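Local coordinates for protein putative uronate isomerase (PDB 4NAR) that probably acts as an isomerase related to lactate racemases, although its reaction has not been established, at residues G150-E155 with S289-R294; V184-P189 with D196-K201; N222-E227 with Q258-Y263. All blocks are in the same frame, centred on the assembly; numbering follows the deposited sequence.

Contact 1. Residues G150-E155 with S289-R294; sequences GTVPHE and SYKLQR. With SO4 (sulfate ion), chain C; ACT (acetate ion), chain E.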
loop_
_atom_site.group_PDB
_atom_site.type_symbol
_atom_site.label_atom_id
_atom_site.label_comp_id
_atom_site.label_asym_id
_atom_site.label_seq_id
_atom_site.Cartn_x
_atom_site.Cartn_y
_atom_site.Cartn_z
ATOM N N GLY A 150 7.903 -4.035 2.763
ATOM C CA GLY A 150 7.254 -4.679 3.890
ATOM C C GLY A 150 5.981 -5.397 3.487
ATOM O O GLY A 150 5.220 -4.909 2.616
ATOM N N THR A 151 5.731 -6.540 4.135
ATOM C CA THR A 151 4.639 -7.422 3.716
ATOM C C THR A 151 3.522 -7.537 4.751
ATOM O O THR A 151 3.757 -7.889 5.919
ATOM C CB THR A 151 5.146 -8.833 3.321
ATOM O OG1 THR A 151 6.003 -8.738 2.170
ATOM C CG2 THR A 151 3.981 -9.766 3.017
ATOM N N VAL A 152 2.305 -7.262 4.282
ATOM C CA VAL A 152 1.119 -7.171 5.118
ATOM C C VAL A 152 -0.071 -7.435 4.184
ATOM O O VAL A 152 0.043 -7.245 2.972
ATOM C CB VAL A 152 1.075 -5.754 5.774
ATOM C CG1 VAL A 152 -0.319 -5.137 5.754
ATOM C CG2 VAL A 152 1.636 -5.797 7.195
ATOM N N PRO A 153 -1.203 -7.918 4.719
ATOM C CA PRO A 153 -2.322 -8.168 3.796
ATOM C C PRO A 153 -2.795 -6.861 3.169
ATOM O O PRO A 153 -2.843 -5.849 3.867
ATOM C CB PRO A 153 -3.414 -8.734 4.702
ATOM C CG PRO A 153 -2.695 -9.211 5.932
ATOM C CD PRO A 153 -1.529 -8.295 6.107
ATOM N N HIS A 154 -3.136 -6.882 1.882
ATOM C CA HIS A 154 -3.426 -5.651 1.163
ATOM C C HIS A 154 -4.652 -5.774 0.268
ATOM O O HIS A 154 -4.850 -6.803 -0.408
ATOM C CB HIS A 154 -2.206 -5.234 0.344
ATOM C CG HIS A 154 -2.246 -3.809 -0.133
ATOM N ND1 HIS A 154 -2.882 -3.427 -1.297
ATOM C CD2 HIS A 154 -1.698 -2.682 0.386
ATOM C CE1 HIS A 154 -2.729 -2.122 -1.471
ATOM N NE2 HIS A 154 -2.017 -1.648 -0.465
ATOM N N GLU A 155 -5.452 -4.703 0.262
ATOM C CA GLU A 155 -6.749 -4.671 -0.410
ATOM C C GLU A 155 -6.673 -4.728 -1.946
ATOM O O GLU A 155 -7.672 -5.073 -2.594
ATOM C CB GLU A 155 -7.519 -3.406 -0.003
ATOM C CG GLU A 155 -6.885 -2.104 -0.531
ATOM C CD GLU A 155 -5.687 -1.630 0.325
ATOM O OE1 GLU A 155 -5.270 -2.358 1.273
ATOM O OE2 GLU A 155 -5.157 -0.517 0.062
ATOM N N SER A 289 -11.971 0.228 6.390
ATOM C CA SER A 289 -13.045 -0.535 5.759
ATOM C C SER A 289 -12.545 -1.855 5.126
ATOM O O SER A 289 -13.132 -2.930 5.369
ATOM C CB SER A 289 -13.782 0.318 4.731
ATOM O OG SER A 289 -14.639 -0.473 3.918
ATOM N N TYR A 290 -11.463 -1.787 4.339
ATOM C CA TYR A 290 -10.985 -2.973 3.607
ATOM C C TYR A 290 -10.720 -4.167 4.525
ATOM O O TYR A 290 -11.010 -5.313 4.157
ATOM C CB TYR A 290 -9.694 -2.707 2.826
ATOM C CG TYR A 290 -9.614 -1.379 2.117
ATOM C CD1 TYR A 290 -10.722 -0.829 1.474
ATOM C CD2 TYR A 290 -8.420 -0.669 2.086
ATOM C CE1 TYR A 290 -10.634 0.384 0.826
ATOM C CE2 TYR A 290 -8.322 0.555 1.437
ATOM C CZ TYR A 290 -9.433 1.078 0.810
ATOM O OH TYR A 290 -9.338 2.298 0.172
ATOM N N LYS A 291 -10.148 -3.909 5.703
ATOM C CA LYS A 291 -9.741 -5.009 6.589
ATOM C C LYS A 291 -10.922 -5.735 7.224
ATOM O O LYS A 291 -10.742 -6.779 7.858
ATOM C CB LYS A 291 -8.775 -4.537 7.680
ATOM C CG LYS A 291 -7.452 -4.001 7.146
ATOM C CD LYS A 291 -6.773 -5.014 6.244
ATOM C CE LYS A 291 -5.262 -5.013 6.452
ATOM N NZ LYS A 291 -4.544 -3.771 6.003
ATOM N N LEU A 292 -12.125 -5.198 7.027
ATOM C CA LEU A 292 -13.321 -5.789 7.612
ATOM C C LEU A 292 -14.279 -6.383 6.568
ATOM O O LEU A 292 -15.439 -6.664 6.879
ATOM C CB LEU A 292 -14.037 -4.744 8.476
ATOM C CG LEU A 292 -13.203 -4.226 9.669
ATOM C CD1 LEU A 292 -13.866 -3.037 10.383
ATOM C CD2 LEU A 292 -12.879 -5.367 10.664
ATOM N N GLN A 293 -13.801 -6.595 5.343
ATOM C CA GLN A 293 -14.702 -6.977 4.240
ATOM C C GLN A 293 -14.723 -8.448 3.813
ATOM O O GLN A 293 -15.434 -8.798 2.865
ATOM C CB GLN A 293 -14.450 -6.103 3.008
ATOM C CG GLN A 293 -14.927 -4.668 3.165
ATOM C CD GLN A 293 -14.774 -3.866 1.880
ATOM O OE1 GLN A 293 -14.973 -4.390 0.763
ATOM N NE2 GLN A 293 -14.399 -2.590 2.028
ATOM N N ARG A 294 -13.950 -9.308 4.475
ATOM C CA ARG A 294 -14.167 -10.740 4.295
ATOM C C ARG A 294 -15.625 -11.096 4.586
ATOM O O ARG A 294 -16.276 -10.460 5.438
ATOM C CB ARG A 294 -13.196 -11.570 5.130
ATOM C CG ARG A 294 -11.868 -11.704 4.406
ATOM C CD ARG A 294 -11.018 -12.835 4.910
ATOM N NE ARG A 294 -9.911 -13.035 3.983
ATOM C CZ ARG A 294 -8.786 -13.683 4.273
ATOM N NH1 ARG A 294 -8.613 -14.217 5.479
ATOM N NH2 ARG A 294 -7.828 -13.784 3.351
HETATM S S SO4 C . -0.025 0.890 0.820
HETATM O O1 SO4 C . 0.799 -0.291 0.486
HETATM O O2 SO4 C . 0.784 2.113 0.669
HETATM O O3 SO4 C . -1.210 1.008 -0.046
HETATM O O4 SO4 C . -0.449 0.744 2.217
HETATM C C ACT E . 5.600 -1.886 -0.257
HETATM O O ACT E . 4.602 -2.582 -0.518
HETATM O OXT ACT E . 6.472 -2.471 0.409
HETATM C CH3 ACT E . 5.714 -0.457 -0.719
#
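Glu155 lies obliquely against the CD2–CE2 side of the Tyr290 ring, with Glu155 CG 3.4 Å from Tyr290 CD2. The carboxylate and ring planes are 25° apart. Glu155 CG sits between the backbone N and the carbonyl carbon (chi1 68°), and a bend at chi2 folds the carboxylate back until Glu155 OE1 lies over the centre of the His154 ring, 3.5 Å above its plane. The other oxygen, OE2, forms a salt bridge with Lys287. Beside this pair, Lys291 curls back through bends at chi2, chi3 and chi4 and reaches Pro153: the bond from Lys291 NZ to Pro153 O is weak at 3.4 Å, and the ammonium is held more firmly by Gly416 O. Lys291 NZ is also 5.0 Å from Glu155 OE1, where a weak attraction is possible although the charged atoms are not in contact.

His154 turns away from residues 289-294 and donates from NE2 to sulfate O3 over 2.8 Å, almost straight at 177°. Ser156 N bonds to His154 ND1 and helps set the ring's rotation, while Arg41 and Lys164 complete the grip on the sulfate. Gly150 N holds an acetate. Both ions probably come from the crystallisation liquor, but their positions are consistent with a pocket suited to anions. Behind Tyr290, a type I turn carries the chain to Gln293, whose NE2 bonds back to Ser289 OG. Ile188 of helix 188-191 and His352, Asn355 and Val356 of helix 347-357 pack on Tyr290, while Pro153 meets Ser256 of helix 241-259.

Contact 2. Residues V184-P189 with D196-K201; sequences VLMGIP and DNPARK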
loop_
_atom_site.group_PDB
_atom_site.type_symbol
_atom_site.label_atom_id
_atom_site.label_comp_id
_atom_site.label_asym_id
_atom_site.label_seq_id
_atom_site.Cartn_x
_atom_site.Cartn_y
_atom_site.Cartn_z
ATOM N N VAL A 184 -10.057 -4.686 -8.379
ATOM C CA VAL A 184 -11.399 -4.390 -7.890
ATOM C C VAL A 184 -12.492 -5.232 -8.586
ATOM O O VAL A 184 -13.557 -5.492 -8.001
ATOM C CB VAL A 184 -11.722 -2.874 -7.923
ATOM C CG1 VAL A 184 -12.238 -2.460 -9.315
ATOM C CG2 VAL A 184 -12.735 -2.516 -6.801
ATOM N N LEU A 185 -12.223 -5.674 -9.811
ATOM C CA LEU A 185 -13.145 -6.573 -10.496
ATOM C C LEU A 185 -13.262 -7.902 -9.740
ATOM O O LEU A 185 -14.362 -8.427 -9.570
ATOM C CB LEU A 185 -12.705 -6.801 -11.942
ATOM C CG LEU A 185 -12.845 -5.603 -12.890
ATOM C CD1 LEU A 185 -12.417 -6.001 -14.299
ATOM C CD2 LEU A 185 -14.283 -5.059 -12.892
HETATM N N MSE A 186 -12.133 -8.443 -9.279
HETATM C CA MSE A 186 -12.175 -9.576 -8.359
HETATM C C MSE A 186 -12.786 -9.134 -7.019
HETATM O O MSE A 186 -13.673 -9.800 -6.472
HETATM C CB MSE A 186 -10.776 -10.182 -8.155
HETATM C CG MSE A 186 -10.733 -11.275 -7.090
HETATM SE SE MSE A 186 -9.045 -12.296 -6.945
HETATM C CE MSE A 186 -9.243 -13.409 -8.553
ATOM N N GLY A 187 -12.305 -8.014 -6.487
ATOM C CA GLY A 187 -12.908 -7.447 -5.299
ATOM C C GLY A 187 -12.235 -7.875 -4.009
ATOM O O GLY A 187 -11.795 -9.017 -3.873
ATOM N N ILE A 188 -12.164 -6.938 -3.066
ATOM C CA ILE A 188 -11.526 -7.158 -1.769
ATOM C C ILE A 188 -11.885 -8.480 -1.075
ATOM O O ILE A 188 -10.961 -9.235 -0.706
ATOM C CB ILE A 188 -11.756 -5.955 -0.814
ATOM C CG1 ILE A 188 -10.989 -4.731 -1.330
ATOM C CG2 ILE A 188 -11.378 -6.312 0.630
ATOM C CD1 ILE A 188 -11.293 -3.474 -0.576
ATOM N N PRO A 189 -13.202 -8.770 -0.903
ATOM C CA PRO A 189 -13.544 -9.999 -0.158
ATOM C C PRO A 189 -12.821 -11.246 -0.676
ATOM O O PRO A 189 -12.331 -12.020 0.143
ATOM C CB PRO A 189 -15.064 -10.135 -0.348
ATOM C CG PRO A 189 -15.532 -8.702 -0.560
ATOM C CD PRO A 189 -14.413 -8.038 -1.345
ATOM N N ASP A 196 -1.457 -14.875 -4.680
ATOM C CA ASP A 196 -1.523 -14.707 -6.133
ATOM C C ASP A 196 -2.918 -14.186 -6.525
ATOM O O ASP A 196 -3.910 -14.519 -5.867
ATOM C CB ASP A 196 -1.232 -16.051 -6.818
ATOM C CG ASP A 196 -1.109 -15.929 -8.343
ATOM O OD1 ASP A 196 -1.147 -16.985 -9.029
ATOM O OD2 ASP A 196 -0.962 -14.790 -8.857
ATOM N N ASN A 197 -2.979 -13.378 -7.586
ATOM C CA ASN A 197 -4.192 -12.657 -7.983
ATOM C C ASN A 197 -3.872 -11.769 -9.192
ATOM O O ASN A 197 -2.693 -11.648 -9.575
ATOM C CB ASN A 197 -4.700 -11.809 -6.814
ATOM C CG ASN A 197 -3.629 -10.896 -6.262
ATOM O OD1 ASN A 197 -3.201 -9.934 -6.924
ATOM N ND2 ASN A 197 -3.176 -11.194 -5.039
ATOM N N PRO A 198 -4.899 -11.146 -9.809
ATOM C CA PRO A 198 -4.597 -10.418 -11.058
ATOM C C PRO A 198 -3.562 -9.288 -10.941
ATOM O O PRO A 198 -2.700 -9.176 -11.824
ATOM C CB PRO A 198 -5.956 -9.821 -11.462
ATOM C CG PRO A 198 -6.969 -10.731 -10.829
ATOM C CD PRO A 198 -6.353 -11.185 -9.533
ATOM N N ALA A 199 -3.669 -8.454 -9.905
ATOM C CA ALA A 199 -2.748 -7.318 -9.723
ATOM C C ALA A 199 -1.310 -7.801 -9.542
ATOM O O ALA A 199 -0.363 -7.210 -10.073
ATOM C CB ALA A 199 -3.161 -6.469 -8.524
ATOM N N ARG A 200 -1.162 -8.876 -8.780
ATOM C CA ARG A 200 0.132 -9.488 -8.547
ATOM C C ARG A 200 0.700 -10.043 -9.898
ATOM O O ARG A 200 1.893 -9.891 -10.202
ATOM C CB ARG A 200 -0.051 -10.558 -7.462
ATOM C CG ARG A 200 1.033 -10.663 -6.404
ATOM C CD ARG A 200 1.117 -9.468 -5.430
ATOM N NE ARG A 200 2.516 -9.060 -5.341
ATOM C CZ ARG A 200 3.086 -8.326 -4.385
ATOM N NH1 ARG A 200 2.410 -7.865 -3.335
ATOM N NH2 ARG A 200 4.380 -8.052 -4.503
ATOM N N LYS A 201 -0.156 -10.627 -10.738
ATOM C CA LYS A 201 0.270 -11.037 -12.092
ATOM C C LYS A 201 0.752 -9.871 -12.959
ATOM O O LYS A 201 1.788 -9.975 -13.631
ATOM C CB LYS A 201 -0.856 -11.760 -12.831
ATOM C CG LYS A 201 -1.094 -13.193 -12.366
ATOM C CD LYS A 201 -2.341 -13.779 -13.048
ATOM C CE LYS A 201 -2.450 -15.280 -12.808
ATOM N NZ LYS A 201 -2.707 -15.546 -11.369
#
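Met186, a selenomethionine, crosses Pro198 at about a right angle, laying the end of its side chain against the CD corner of the proline ring. Its CG is anti to the backbone N (chi1 174°), the chain runs straight to the selenium, and a bend at chi3 then turns the methyl group. Both the selenium and the methyl carbon therefore reach the ring: Met186 CE is 3.8 Å from Pro198 CD, and Met186 SE is 3.9 Å from the same carbon. Pro198 CG is more distant, 4.2 Å from Met186 CE. The contact is purely apolar and modest in size, and it lies partly at the surface. The selenium also grazes Asn197, standing 4.4 Å from Asn197 CB.

Asn197 starts toward Met186 but leads its amide elsewhere. As the N-cap of helix 198-213 it accepts from Arg200 N at OD1 over 3.0 Å, the donor tilted 32° from the carbonyl plane, while ND2 is held by Thr194 OG1. The amide is thus tied on both sides, and Pro198 follows as the first residue of the helix, where proline needs no backbone N-H. Across from it, Gly187 closes helix 173-186 with a positive phi (94°), letting the chain turn at once into helix 188-191. Asp196 and Lys201 form a salt bridge of long, weak bonds over the start of the later helix, 3.2 Å from Lys201 NZ to Asp196 OD2.

The contact joins the end of helix 173-186 to the beginning of helix 198-213. Pro198 also packs on Ala182 of the former and on Met121 of helix 115-121, and Ala199 rests on Phe179.

Contact 3. Residues N222-E227 with Q258-Y263; sequences NMVYEE and QLHVKY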
loop_
_atom_site.group_PDB
_atom_site.type_symbol
_atom_site.label_atom_id
_atom_site.label_comp_id
_atom_site.label_asym_id
_atom_site.label_seq_id
_atom_site.Cartn_x
_atom_site.Cartn_y
_atom_site.Cartn_z
ATOM N N ASN A 222 12.879 -7.730 2.502
ATOM C CA ASN A 222 11.438 -7.854 2.695
ATOM C C ASN A 222 11.119 -8.064 4.188
ATOM O O ASN A 222 11.385 -9.129 4.763
ATOM C CB ASN A 222 10.913 -9.016 1.839
ATOM C CG ASN A 222 9.393 -8.980 1.643
ATOM O OD1 ASN A 222 8.652 -8.417 2.464
ATOM N ND2 ASN A 222 8.924 -9.580 0.539
HETATM N N MSE A 223 10.564 -7.030 4.808
HETATM C CA MSE A 223 10.276 -7.041 6.235
HETATM C C MSE A 223 8.923 -7.666 6.548
HETATM O O MSE A 223 7.966 -7.543 5.772
HETATM C CB MSE A 223 10.253 -5.609 6.762
HETATM C CG MSE A 223 11.594 -4.881 6.740
HETATM SE SE MSE A 223 11.332 -3.008 7.237
HETATM C CE MSE A 223 10.088 -2.448 5.853
ATOM N N VAL A 224 8.837 -8.318 7.703
ATOM C CA VAL A 224 7.549 -8.704 8.275
ATOM C C VAL A 224 7.565 -8.323 9.763
ATOM O O VAL A 224 8.588 -8.492 10.451
ATOM C CB VAL A 224 7.253 -10.214 8.082
ATOM C CG1 VAL A 224 5.833 -10.544 8.512
ATOM C CG2 VAL A 224 7.456 -10.623 6.633
ATOM N N TYR A 225 6.448 -7.801 10.264
ATOM C CA TYR A 225 6.406 -7.307 11.632
ATOM C C TYR A 225 4.988 -7.327 12.191
ATOM O O TYR A 225 3.998 -7.423 11.455
ATOM C CB TYR A 225 6.939 -5.875 11.701
ATOM C CG TYR A 225 6.355 -5.030 10.597
ATOM C CD1 TYR A 225 6.990 -4.951 9.364
ATOM C CD2 TYR A 225 5.154 -4.334 10.768
ATOM C CE1 TYR A 225 6.450 -4.201 8.323
ATOM C CE2 TYR A 225 4.607 -3.570 9.729
ATOM C CZ TYR A 225 5.261 -3.515 8.509
ATOM O OH TYR A 225 4.752 -2.772 7.461
ATOM N N GLU A 226 4.907 -7.225 13.514
ATOM C CA GLU A 226 3.639 -6.990 14.185
ATOM C C GLU A 226 3.587 -5.550 14.663
ATOM O O GLU A 226 4.628 -4.915 14.877
ATOM C CB GLU A 226 3.479 -7.920 15.379
ATOM C CG GLU A 226 3.275 -9.359 14.995
ATOM C CD GLU A 226 3.791 -10.300 16.061
ATOM O OE1 GLU A 226 4.401 -9.811 17.047
ATOM O OE2 GLU A 226 3.589 -11.524 15.909
ATOM N N GLU A 227 2.368 -5.045 14.827
ATOM C CA GLU A 227 2.165 -3.751 15.455
ATOM C C GLU A 227 1.166 -3.892 16.596
ATOM O O GLU A 227 -0.013 -4.187 16.368
ATOM C CB GLU A 227 1.670 -2.717 14.444
ATOM C CG GLU A 227 1.396 -1.373 15.085
ATOM C CD GLU A 227 1.406 -0.242 14.077
ATOM O OE1 GLU A 227 1.518 -0.536 12.856
ATOM O OE2 GLU A 227 1.311 0.934 14.513
ATOM N N GLN A 258 0.011 -15.868 8.971
ATOM C CA GLN A 258 -0.135 -16.504 10.278
ATOM C C GLN A 258 -0.191 -15.450 11.371
ATOM O O GLN A 258 -0.680 -15.705 12.464
ATOM C CB GLN A 258 1.059 -17.412 10.571
ATOM C CG GLN A 258 1.138 -18.711 9.766
ATOM C CD GLN A 258 2.417 -19.488 10.086
ATOM O OE1 GLN A 258 3.472 -19.263 9.471
ATOM N NE2 GLN A 258 2.333 -20.395 11.068
ATOM N N LEU A 259 0.330 -14.268 11.073
ATOM C CA LEU A 259 0.496 -13.230 12.078
ATOM C C LEU A 259 -0.533 -12.099 11.943
ATOM O O LEU A 259 -0.894 -11.446 12.935
ATOM C CB LEU A 259 1.903 -12.652 11.951
ATOM C CG LEU A 259 3.021 -13.080 12.909
ATOM C CD1 LEU A 259 3.038 -14.580 13.145
ATOM C CD2 LEU A 259 4.351 -12.604 12.366
ATOM N N HIS A 260 -1.005 -11.856 10.723
ATOM C CA HIS A 260 -1.797 -10.648 10.470
ATOM C C HIS A 260 -3.311 -10.858 10.311
ATOM O O HIS A 260 -4.041 -9.935 9.939
ATOM C CB HIS A 260 -1.222 -9.881 9.278
ATOM C CG HIS A 260 0.177 -9.395 9.492
ATOM N ND1 HIS A 260 1.099 -9.297 8.470
ATOM C CD2 HIS A 260 0.811 -8.957 10.608
ATOM C CE1 HIS A 260 2.235 -8.819 8.943
ATOM N NE2 HIS A 260 2.085 -8.604 10.241
ATOM N N VAL A 261 -3.788 -12.062 10.607
ATOM C CA VAL A 261 -5.226 -12.304 10.587
ATOM C C VAL A 261 -5.816 -12.471 12.000
ATOM O O VAL A 261 -5.412 -13.362 12.752
ATOM C CB VAL A 261 -5.600 -13.502 9.681
ATOM C CG1 VAL A 261 -7.122 -13.744 9.695
ATOM C CG2 VAL A 261 -5.122 -13.258 8.260
ATOM N N LYS A 262 -6.755 -11.587 12.351
ATOM C CA LYS A 262 -7.537 -11.693 13.580
ATOM C C LYS A 262 -8.826 -12.469 13.329
ATOM O O LYS A 262 -9.528 -12.242 12.335
ATOM C CB LYS A 262 -7.899 -10.303 14.121
ATOM C CG LYS A 262 -6.708 -9.441 14.572
ATOM C CD LYS A 262 -5.927 -10.102 15.702
ATOM C CE LYS A 262 -4.995 -9.101 16.386
ATOM N NZ LYS A 262 -4.101 -9.792 17.375
ATOM N N TYR A 263 -9.153 -13.380 14.238
ATOM C CA TYR A 263 -10.371 -14.170 14.085
ATOM C C TYR A 263 -11.429 -13.772 15.097
ATOM O O TYR A 263 -11.112 -13.470 16.250
ATOM C CB TYR A 263 -10.081 -15.673 14.166
ATOM C CG TYR A 263 -9.226 -16.170 13.025
ATOM C CD1 TYR A 263 -7.838 -16.201 13.134
ATOM C CD2 TYR A 263 -9.803 -16.585 11.825
ATOM C CE1 TYR A 263 -7.044 -16.646 12.079
ATOM C CE2 TYR A 263 -9.017 -17.029 10.762
ATOM C CZ TYR A 263 -7.638 -17.055 10.896
ATOM O OH TYR A 263 -6.848 -17.499 9.853
#
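Leu259, in the last turn of helix 241-259, points toward strand 217-227 and meets the end of Glu226. The two side chains cross at about a right angle, Glu226 OE2 standing 3.4 Å from Leu259 CG and 3.8 Å from Leu259 CD2. With CG anti to the carbonyl carbon (chi1 -70°) and the chain extended beyond it, Glu226 brings OE2, one oxygen of its carboxylate, up to the leucine branch point. This is a van der Waals contact of a carboxylate oxygen with aliphatic carbons and not the main business of the acid, which forms a salt bridge through OE2 with Arg234 of strand 231-240. Leu259 touches Arg234 as well, so its branch packs beside the ion pair.

His260 comes next, where the chain leaves the helix, and makes the polar link of the contact. Its NE2 donates to Tyr225 O over a short 2.6 Å, the N-H...O angle being 163°. The oxygen lies almost in the imidazole plane, whereas seen from the acceptor the donor is tilted 23° from the carbonyl plane. Ser256 OG engages ND1 at the other nitrogen, and the two bonds together fix the ring's rotation. Val224 approaches obliquely, its CG1 4.0 Å from His260 CE1, and Leu259 CB covers part of one face of the imidazole, offset toward the rim.

Beyond His260 the chain becomes strand 261-264 and departs from residues 222-227. The contact thus straddles the passage from helix 241-259 to strand 261-264, which pairs in parallel with strand 419-422. Strand 217-227 itself runs between strands 231-240 and 144-150 in the mixed sheet, with Val224 also packing on Ala252 and Leu255 of the helix.

Contact 1 lies between the other two, its centre about 12 Å from that of contact 2 and about 11 Å from that of contact 3; contacts 2 and 3 stand about 20 Å apart, centre to centre, and do not touch. Ile188 joins contact 2 to contact 1, its CD1 3.4 Å from Tyr290 CD1. On the other flank, Thr151 OG1 and Asn222 OD1 are 2.7 Å apart, probably hydrogen-bonded, and Val152 CG2 packs 3.5 Å from His260 CE1. Residues 150-155 thus touch both neighbours while lining the sulfate and acetate sites. Gly161 links these surroundings further: its N bonds the acetate, its O Arg200 of contact 2.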